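Local structure of putative membrane protein (Corynebacterium diphtheriae NCTC 13129, 3C8I) at residues B[27-32]-B[55-60]; B[20-25]-B[123-128]; B[33-38]-B[136-141]. The protein is of unknown function, and this chain is the C-terminal part of a putative membrane protein, probably a soluble domain of the DUF3239 family. All blocks are in the same frame, centred on the assembly; numbering follows the deposited sequence.

Interaction 1: residues B[27-32]-B[55-60]; sequences RDMVVM and TAIPGI
Met29, at the start of strand 29-36, reaches across to the loop that follows strand 47-54, and its thioether end makes most of the apolar contact with residues 55-60. Its CG sits between the backbone N and the carbonyl carbon (chi1 70°), and a bend at chi3 places CE. Met29 CE lies 4.2 Å from Ile57 CG1 and also rests near Thr55 O. Met29 SD meets Ile60 CG2 at 4.2 Å, the two side chains crossing at about a right angle. Beyond it, Val31 CG2 touches Ile57 CD1 at 4.3 Å. The unbranched, flexible methionine can reach from the strand to the loop, where it meets the branched side chains of Ile57 and Ile60. These two are presented together by a type II turn, closed by the bond from Ile60 N to Ile57 O (2.9 Å), with Gly59 taking the positive phi that the turn needs. Thr55 CG2 adds a van der Waals contact with Arg27 O.

The polar part is thinner. No direct hydrogen bond joins the segments; a water donates to Thr55 O at an unusually short 2.5 Å and, weakly, to Arg27 O at 3.4 Å. Arg27 NH2 forms a salt bridge with Glu23 of the second subunit.

With no direct hydrogen bond and only a weakly completed water bridge, the contact rests mainly on apolar packing.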
loop_
_atom_site.group_PDB
_atom_site.type_symbol
_atom_site.label_atom_id
_atom_site.label_comp_id
_atom_site.label_asym_id
_atom_site.label_seq_id
_atom_site.Cartn_x
_atom_site.Cartn_y
_atom_site.Cartn_z
ATOM N N ARG B 27 17.365 -3.272 10.649
ATOM C CA ARG B 27 16.355 -4.130 10.033
ATOM C C ARG B 27 16.166 -3.933 8.522
ATOM O O ARG B 27 15.516 -4.761 7.883
ATOM C CB ARG B 27 15.005 -3.933 10.726
ATOM C CG ARG B 27 15.048 -4.265 12.211
ATOM C CD ARG B 27 13.794 -5.017 12.655
ATOM N NE ARG B 27 13.921 -5.398 14.055
ATOM C CZ ARG B 27 13.823 -4.548 15.073
ATOM N NH1 ARG B 27 13.575 -3.251 14.854
ATOM N NH2 ARG B 27 13.967 -4.995 16.321
ATOM N N ASP B 28 16.694 -2.840 7.966
ATOM C CA ASP B 28 16.509 -2.561 6.550
ATOM C C ASP B 28 17.505 -1.537 5.999
ATOM O O ASP B 28 18.356 -1.026 6.718
ATOM C CB ASP B 28 15.057 -2.136 6.263
ATOM C CG ASP B 28 14.740 -0.734 6.736
ATOM O OD1 ASP B 28 15.237 -0.331 7.800
ATOM O OD2 ASP B 28 13.967 -0.035 6.029
ATOM N N MET B 29 17.411 -1.303 4.695
ATOM C CA MET B 29 18.192 -0.306 4.008
ATOM C C MET B 29 17.292 0.594 3.168
ATOM O O MET B 29 16.167 0.230 2.819
ATOM C CB MET B 29 19.264 -0.968 3.126
ATOM C CG MET B 29 18.794 -1.727 1.882
ATOM S SD MET B 29 20.074 -2.948 1.311
ATOM C CE MET B 29 19.362 -4.515 1.818
ATOM N N VAL B 30 17.797 1.768 2.838
ATOM C CA VAL B 30 17.081 2.688 1.970
ATOM C C VAL B 30 17.881 2.821 0.696
ATOM O O VAL B 30 19.075 3.098 0.725
ATOM C CB VAL B 30 16.852 4.085 2.622
ATOM C CG1 VAL B 30 16.225 5.078 1.616
ATOM C CG2 VAL B 30 15.961 3.972 3.833
ATOM N N VAL B 31 17.221 2.566 -0.427
ATOM C CA VAL B 31 17.835 2.696 -1.719
ATOM C C VAL B 31 17.265 3.957 -2.373
ATOM O O VAL B 31 16.102 4.319 -2.159
ATOM C CB VAL B 31 17.639 1.410 -2.557
ATOM C CG1 VAL B 31 18.340 1.515 -3.887
ATOM C CG2 VAL B 31 18.176 0.189 -1.797
ATOM N N MET B 32 18.113 4.655 -3.122
ATOM C CA MET B 32 17.714 5.827 -3.910
ATOM C C MET B 32 17.948 5.475 -5.361
ATOM O O MET B 32 19.002 4.937 -5.689
ATOM C CB MET B 32 18.570 7.051 -3.533
ATOM C CG MET B 32 18.208 8.373 -4.277
ATOM S SD MET B 32 19.281 9.816 -3.852
ATOM C CE MET B 32 18.756 10.004 -2.198
ATOM N N THR B 55 14.139 -4.526 2.691
ATOM C CA THR B 55 14.654 -5.396 3.751
ATOM C C THR B 55 15.803 -6.278 3.252
ATOM O O THR B 55 16.813 -6.413 3.937
ATOM C CB THR B 55 13.510 -6.226 4.364
ATOM O OG1 THR B 55 12.573 -5.321 4.989
ATOM C CG2 THR B 55 14.046 -7.202 5.376
ATOM N N ALA B 56 15.668 -6.847 2.056
ATOM C CA ALA B 56 16.636 -7.826 1.554
ATOM C C ALA B 56 16.889 -7.700 0.053
ATOM O O ALA B 56 15.952 -7.592 -0.735
ATOM C CB ALA B 56 16.166 -9.239 1.868
ATOM N N ILE B 57 18.162 -7.740 -0.331
ATOM C CA ILE B 57 18.537 -7.857 -1.739
ATOM C C ILE B 57 19.605 -8.951 -1.822
ATOM O O ILE B 57 20.653 -8.816 -1.192
ATOM C CB ILE B 57 19.150 -6.551 -2.297
ATOM C CG1 ILE B 57 18.207 -5.348 -2.089
ATOM C CG2 ILE B 57 19.501 -6.744 -3.765
ATOM C CD1 ILE B 57 18.789 -4.018 -2.513
ATOM N N PRO B 58 19.333 -10.040 -2.569
ATOM C CA PRO B 58 20.322 -11.087 -2.764
ATOM C C PRO B 58 21.678 -10.523 -3.176
ATOM O O PRO B 58 21.736 -9.673 -4.060
ATOM C CB PRO B 58 19.718 -11.929 -3.888
ATOM C CG PRO B 58 18.277 -11.784 -3.717
ATOM C CD PRO B 58 18.072 -10.370 -3.257
ATOM N N GLY B 59 22.745 -10.992 -2.539
ATOM C CA GLY B 59 24.084 -10.478 -2.808
ATOM C C GLY B 59 24.494 -9.334 -1.895
ATOM O O GLY B 59 25.671 -9.125 -1.674
ATOM N N ILE B 60 23.535 -8.584 -1.359
ATOM C CA ILE B 60 23.844 -7.437 -0.505
ATOM C C ILE B 60 23.732 -7.816 0.970
ATOM O O ILE B 60 22.686 -7.687 1.603
ATOM C CB ILE B 60 22.936 -6.216 -0.816
ATOM C CG1 ILE B 60 22.820 -5.969 -2.327
ATOM C CG2 ILE B 60 23.442 -4.982 -0.129
ATOM C CD1 ILE B 60 24.114 -5.827 -3.061
HETATM O O HOH W 1 18.088 -5.374 5.779
#

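Interaction 2: residues B[20-25]-B[123-128]; sequences MIAEVN and KNLNKL
Leu125 drops its isobutyl group onto Met20 and Ala22 of strand 16-24, part of the packing of residues 123-128, where helix 115-124 gives way to helix 128-132, on one face of the antiparallel sheet. The strand has a classic bulge, two of its residues, Ala22 and Glu23, standing opposite the single Val30 of strand 29-36.

Met20 CB lies 3.9 Å from Leu125 CD2. Met20 CG, anti to the backbone N (chi1 -171°), lies about equally far from the two methyls of Leu125. Met20 SD closes to 3.6 Å from Leu125 CG, with CD1 equally near, and the bend at chi3 (-59°) then carries CE away from the leucine. The two side chains cross at about a right angle. Trp118, Leu121 and Ser122 of helix 115-124 also pack on Met20, where an unbranched, polarisable side chain can fit among several partners.

Ala22 points its CB at residues 123-128, and that lone methyl is small enough to let two leucines approach: Leu125 CD2 at 3.9 Å and Leu128 CD1 at 4.1 Å. Leu125 CD1 rests against the carbonyl of Ile21. Leu128, from the first turn of the next helix, sets CD2 against Glu23 CB at 3.7 Å.

Glu23 CB thus joins the apolar contact, and its carboxylate, one oxygen still beside Leu128 CD2, turns to polar partners. It forms salt bridges with Arg132 and with Arg27 of the second subunit. Asn25 ND2 adds a 2.8 Å bond to Glu23 OE2, meeting that oxygen on its anti side, 28° out of the carboxylate plane.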
loop_
_atom_site.group_PDB
_atom_site.type_symbol
_atom_site.label_atom_id
_atom_site.label_comp_id
_atom_site.label_asym_id
_atom_site.label_seq_id
_atom_site.Cartn_x
_atom_site.Cartn_y
_atom_site.Cartn_z
ATOM N N MET B 20 21.131 2.974 -5.566
ATOM C CA MET B 20 22.272 2.948 -4.679
ATOM C C MET B 20 21.792 2.950 -3.236
ATOM O O MET B 20 20.796 3.610 -2.901
ATOM C CB MET B 20 23.127 4.206 -4.955
ATOM C CG MET B 20 24.504 4.274 -4.258
ATOM S SD MET B 20 25.498 5.686 -4.887
ATOM C CE MET B 20 25.565 5.273 -6.594
ATOM N N ILE B 21 22.526 2.256 -2.369
ATOM C CA ILE B 21 22.202 2.234 -0.944
ATOM C C ILE B 21 22.532 3.603 -0.363
ATOM O O ILE B 21 23.686 4.059 -0.415
ATOM C CB ILE B 21 22.928 1.131 -0.153
ATOM C CG1 ILE B 21 22.668 -0.262 -0.753
ATOM C CG2 ILE B 21 22.544 1.226 1.354
ATOM C CD1 ILE B 21 23.428 -1.407 -0.030
ATOM N N ALA B 22 21.506 4.248 0.189
ATOM C CA ALA B 22 21.604 5.618 0.722
ATOM C C ALA B 22 21.665 5.625 2.248
ATOM O O ALA B 22 22.143 6.593 2.857
ATOM C CB ALA B 22 20.407 6.458 0.215
ATOM N N GLU B 23 21.184 4.553 2.869
ATOM C CA GLU B 23 21.178 4.434 4.311
ATOM C C GLU B 23 21.026 2.972 4.725
ATOM O O GLU B 23 20.302 2.201 4.078
ATOM C CB GLU B 23 20.050 5.285 4.902
ATOM C CG GLU B 23 19.770 4.992 6.377
ATOM C CD GLU B 23 18.602 5.768 6.912
ATOM O OE1 GLU B 23 18.798 6.969 7.172
ATOM O OE2 GLU B 23 17.505 5.176 7.071
ATOM N N VAL B 24 21.716 2.597 5.804
ATOM C CA VAL B 24 21.694 1.232 6.317
ATOM C C VAL B 24 21.324 1.237 7.795
ATOM O O VAL B 24 21.901 1.991 8.582
ATOM C CB VAL B 24 23.060 0.542 6.093
ATOM C CG1 VAL B 24 23.148 -0.781 6.862
ATOM C CG2 VAL B 24 23.303 0.327 4.592
ATOM N N ASN B 25 20.357 0.396 8.158
ATOM C CA ASN B 25 19.792 0.326 9.509
ATOM C C ASN B 25 19.812 -1.139 9.965
ATOM O O ASN B 25 20.084 -2.024 9.161
ATOM C CB ASN B 25 18.360 0.887 9.501
ATOM C CG ASN B 25 18.279 2.298 8.901
ATOM O OD1 ASN B 25 18.828 3.236 9.448
ATOM N ND2 ASN B 25 17.592 2.436 7.769
ATOM N N LYS B 123 26.249 11.772 -6.700
ATOM C CA LYS B 123 26.306 13.169 -6.244
ATOM C C LYS B 123 25.095 13.622 -5.462
ATOM O O LYS B 123 25.153 14.650 -4.807
ATOM C CB LYS B 123 26.534 14.115 -7.426
ATOM C CG LYS B 123 27.988 14.331 -7.713
ATOM C CD LYS B 123 28.300 14.480 -9.198
ATOM C CE LYS B 123 28.799 13.160 -9.778
ATOM N NZ LYS B 123 28.389 12.943 -11.206
ATOM N N ASN B 124 23.998 12.858 -5.522
ATOM C CA ASN B 124 22.758 13.242 -4.863
ATOM C C ASN B 124 22.337 12.311 -3.731
ATOM O O ASN B 124 21.271 12.499 -3.147
ATOM C CB ASN B 124 21.654 13.379 -5.916
ATOM C CG ASN B 124 21.829 14.635 -6.782
ATOM O OD1 ASN B 124 21.594 15.746 -6.309
ATOM N ND2 ASN B 124 22.235 14.461 -8.037
ATOM N N LEU B 125 23.181 11.337 -3.389
ATOM C CA LEU B 125 22.874 10.426 -2.279
ATOM C C LEU B 125 22.613 11.179 -1.003
ATOM O O LEU B 125 21.788 10.761 -0.179
ATOM C CB LEU B 125 24.018 9.444 -1.997
ATOM C CG LEU B 125 24.053 8.032 -2.550
ATOM C CD1 LEU B 125 24.982 7.190 -1.627
ATOM C CD2 LEU B 125 22.658 7.350 -2.779
ATOM N N ASN B 126 23.360 12.277 -0.832
ATOM C CA ASN B 126 23.233 13.134 0.344
ATOM C C ASN B 126 21.912 13.895 0.435
ATOM O O ASN B 126 21.568 14.398 1.507
ATOM C CB ASN B 126 24.468 14.078 0.505
ATOM C CG ASN B 126 24.736 14.971 -0.723
ATOM O OD1 ASN B 126 23.819 15.414 -1.413
ATOM N ND2 ASN B 126 26.023 15.270 -0.966
ATOM N N LYS B 127 21.126 13.924 -0.650
ATOM C CA LYS B 127 19.786 14.546 -0.609
ATOM C C LYS B 127 18.692 13.638 -0.043
ATOM O O LYS B 127 17.519 14.002 -0.096
ATOM C CB LYS B 127 19.359 15.065 -1.995
ATOM C CG LYS B 127 20.277 16.128 -2.576
ATOM C CD LYS B 127 19.605 16.931 -3.690
ATOM C CE LYS B 127 20.524 18.019 -4.283
ATOM N NZ LYS B 127 21.560 18.604 -3.336
ATOM N N LEU B 128 19.063 12.484 0.516
ATOM C CA LEU B 128 18.099 11.539 1.100
ATOM C C LEU B 128 17.020 12.194 1.956
ATOM O O LEU B 128 15.849 11.870 1.864
ATOM C CB LEU B 128 18.834 10.467 1.933
ATOM C CG LEU B 128 18.019 9.395 2.682
ATOM C CD1 LEU B 128 17.205 8.550 1.713
ATOM C CD2 LEU B 128 18.942 8.496 3.542
#

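Interaction 3: residues B[33-38]-B[136-141]; sequences ALVNTN and FDLLEL
The hydroxyl of Thr37 donates to Glu140, with OG1 2.9 Å from OE2, and this is the hydrogen bond that spans the two segments. The hydroxyl approaches from above the carboxylate, 37° out of its plane. Thr37 holds OG1 between its backbone N and carbonyl carbon (chi1 69°), which turns the oxygen to Glu140 and leaves CG2 for Leu138. From the other segment, the glutamate chain is extended beyond CG, long enough to carry its carboxylate to Thr37 from the outermost strand on this side of the sheet within the chain. Arg46 lies close to both residues: with the proton given to Glu140, its carbonyl can have at most a weak, secondary share of the Thr37 hydroxyl, and its guanidinium forms a long, weak ion pair with Glu140 OE1.

Apolar groups meet beside this bond. Leu138 divides its methyls between two partners, CD1 lying 3.7 Å from Val35 CG2 and CD2 4.1 Å from Thr37 CG2. Threonine suits its place because it offers a methyl to the leucine as well as a hydroxyl to the acid. Farther along, Leu34 and Leu141 touch methyl to methyl, CD1 to CD1 at 3.9 Å, their side chains crossing at about a right angle. An Asx turn, in which Asn36 OD1 accepts from Asn38 N at 3.0 Å, shapes the chain as it leaves the strand.

The short segments 34-37 and 138-141 run 97° apart and meet only through side chains. Strand 47-54 lies between strands 29-36 and 138-140 in the sheet, Trp47, Ala48 and Leu49 packing on this contact, while helix 115-124 brings Thr120 against both Leu34 and Leu141.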
loop_
_atom_site.group_PDB
_atom_site.type_symbol
_atom_site.label_atom_id
_atom_site.label_comp_id
_atom_site.label_asym_id
_atom_site.label_seq_id
_atom_site.Cartn_x
_atom_site.Cartn_y
_atom_site.Cartn_z
ATOM N N ALA B 33 16.988 5.785 -6.225
ATOM C CA ALA B 33 17.126 5.578 -7.668
ATOM C C ALA B 33 16.985 6.879 -8.431
ATOM O O ALA B 33 16.284 7.778 -7.987
ATOM C CB ALA B 33 16.074 4.548 -8.193
ATOM N N LEU B 34 17.671 6.973 -9.574
ATOM C CA LEU B 34 17.529 8.096 -10.504
ATOM C C LEU B 34 16.513 7.711 -11.590
ATOM O O LEU B 34 16.753 6.810 -12.395
ATOM C CB LEU B 34 18.902 8.477 -11.117
ATOM C CG LEU B 34 18.928 9.702 -12.053
ATOM C CD1 LEU B 34 18.744 11.013 -11.303
ATOM C CD2 LEU B 34 20.199 9.763 -12.907
ATOM N N VAL B 35 15.374 8.396 -11.595
ATOM C CA VAL B 35 14.256 8.060 -12.460
ATOM C C VAL B 35 13.800 9.257 -13.322
ATOM O O VAL B 35 14.053 10.437 -13.013
ATOM C CB VAL B 35 13.042 7.501 -11.642
ATOM C CG1 VAL B 35 13.367 6.130 -11.024
ATOM C CG2 VAL B 35 12.549 8.488 -10.587
ATOM N N ASN B 36 13.150 8.928 -14.430
ATOM C CA ASN B 36 12.613 9.898 -15.351
ATOM C C ASN B 36 11.131 10.023 -15.089
ATOM O O ASN B 36 10.402 9.049 -15.248
ATOM C CB ASN B 36 12.844 9.415 -16.785
ATOM C CG ASN B 36 12.308 10.370 -17.849
ATOM O OD1 ASN B 36 11.828 11.465 -17.567
ATOM N ND2 ASN B 36 12.428 9.948 -19.098
ATOM N N THR B 37 10.677 11.205 -14.692
ATOM C CA THR B 37 9.245 11.391 -14.393
ATOM C C THR B 37 8.349 11.633 -15.609
ATOM O O THR B 37 7.113 11.710 -15.464
ATOM C CB THR B 37 8.990 12.484 -13.337
ATOM O OG1 THR B 37 9.301 13.767 -13.870
ATOM C CG2 THR B 37 9.806 12.252 -12.104
ATOM N N ASN B 38 8.924 11.740 -16.807
ATOM C CA ASN B 38 8.096 11.862 -18.026
ATOM C C ASN B 38 7.393 10.560 -18.369
ATOM O O ASN B 38 8.027 9.509 -18.434
ATOM C CB ASN B 38 8.938 12.281 -19.254
ATOM C CG ASN B 38 9.380 13.719 -19.199
ATOM O OD1 ASN B 38 8.734 14.559 -18.565
ATOM N ND2 ASN B 38 10.486 14.037 -19.897
ATOM N N PHE B 136 5.641 11.593 -1.735
ATOM C CA PHE B 136 5.692 10.248 -2.319
ATOM C C PHE B 136 7.126 9.705 -2.490
ATOM O O PHE B 136 7.361 8.804 -3.297
ATOM C CB PHE B 136 4.972 10.214 -3.671
ATOM C CG PHE B 136 3.526 10.618 -3.607
ATOM C CD1 PHE B 136 2.692 10.131 -2.591
ATOM C CD2 PHE B 136 3.000 11.514 -4.534
ATOM C CE1 PHE B 136 1.353 10.515 -2.527
ATOM C CE2 PHE B 136 1.660 11.892 -4.491
ATOM C CZ PHE B 136 0.834 11.394 -3.484
ATOM N N ASP B 137 8.067 10.251 -1.731
ATOM C CA ASP B 137 9.479 9.846 -1.803
ATOM C C ASP B 137 10.044 9.993 -3.227
ATOM O O ASP B 137 10.757 9.124 -3.742
ATOM C CB ASP B 137 9.631 8.433 -1.220
ATOM C CG ASP B 137 9.376 8.394 0.298
ATOM O OD1 ASP B 137 9.476 9.468 0.946
ATOM O OD2 ASP B 137 9.095 7.300 0.832
ATOM N N LEU B 138 9.706 11.117 -3.855
ATOM C CA LEU B 138 10.139 11.446 -5.196
ATOM C C LEU B 138 10.438 12.938 -5.223
ATOM O O LEU B 138 9.580 13.760 -4.896
ATOM C CB LEU B 138 9.058 11.080 -6.223
ATOM C CG LEU B 138 9.367 11.227 -7.714
ATOM C CD1 LEU B 138 10.348 10.196 -8.170
ATOM C CD2 LEU B 138 8.058 11.097 -8.557
ATOM N N LEU B 139 11.668 13.279 -5.566
ATOM C CA LEU B 139 12.128 14.679 -5.598
ATOM C C LEU B 139 12.695 14.966 -6.978
ATOM O O LEU B 139 13.666 14.345 -7.389
ATOM C CB LEU B 139 13.221 14.911 -4.539
ATOM C CG LEU B 139 13.774 16.335 -4.333
ATOM C CD1 LEU B 139 12.757 17.195 -3.594
ATOM C CD2 LEU B 139 15.129 16.328 -3.583
ATOM N N GLU B 140 12.099 15.908 -7.693
ATOM C CA GLU B 140 12.631 16.285 -8.987
ATOM C C GLU B 140 13.947 17.032 -8.804
ATOM O O GLU B 140 14.104 17.792 -7.852
ATOM C CB GLU B 140 11.599 17.060 -9.827
ATOM C CG GLU B 140 10.568 16.091 -10.454
ATOM C CD GLU B 140 9.602 16.733 -11.458
ATOM O OE1 GLU B 140 9.593 17.984 -11.574
ATOM O OE2 GLU B 140 8.838 15.969 -12.115
ATOM N N LEU B 141 14.920 16.716 -9.659
ATOM C CA LEU B 141 16.128 17.516 -9.775
ATOM C C LEU B 141 15.827 18.692 -10.697
ATOM O O LEU B 141 16.647 19.605 -10.827
ATOM C CB LEU B 141 17.306 16.702 -10.328
ATOM C CG LEU B 141 17.765 15.448 -9.580
ATOM C CD1 LEU B 141 18.952 14.826 -10.298
ATOM C CD2 LEU B 141 18.124 15.766 -8.145
#

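Overall arrangement
All three contacts draw on the first two strands of one antiparallel sheet. Interactions 1 and 3 use successive parts of strand 29-36 and lie on opposite sides of the chain's centre, about 19 Å apart between centres; interaction 2 uses the neighbouring strand 16-24, joined to interaction 1 by backbone bonds between Val30 and the bulge. Each mixes buried and more open residues. Interaction 2 is apolar across its segments and has no exposed residue among those touching. Interaction 1 grades from a buried methionine to a weakly water-bridged margin, and interaction 3 adds a direct hydrogen bond from a buried threonine to an exposed acid. Asn124 and Leu141 pack together, linking interactions 2 and 3.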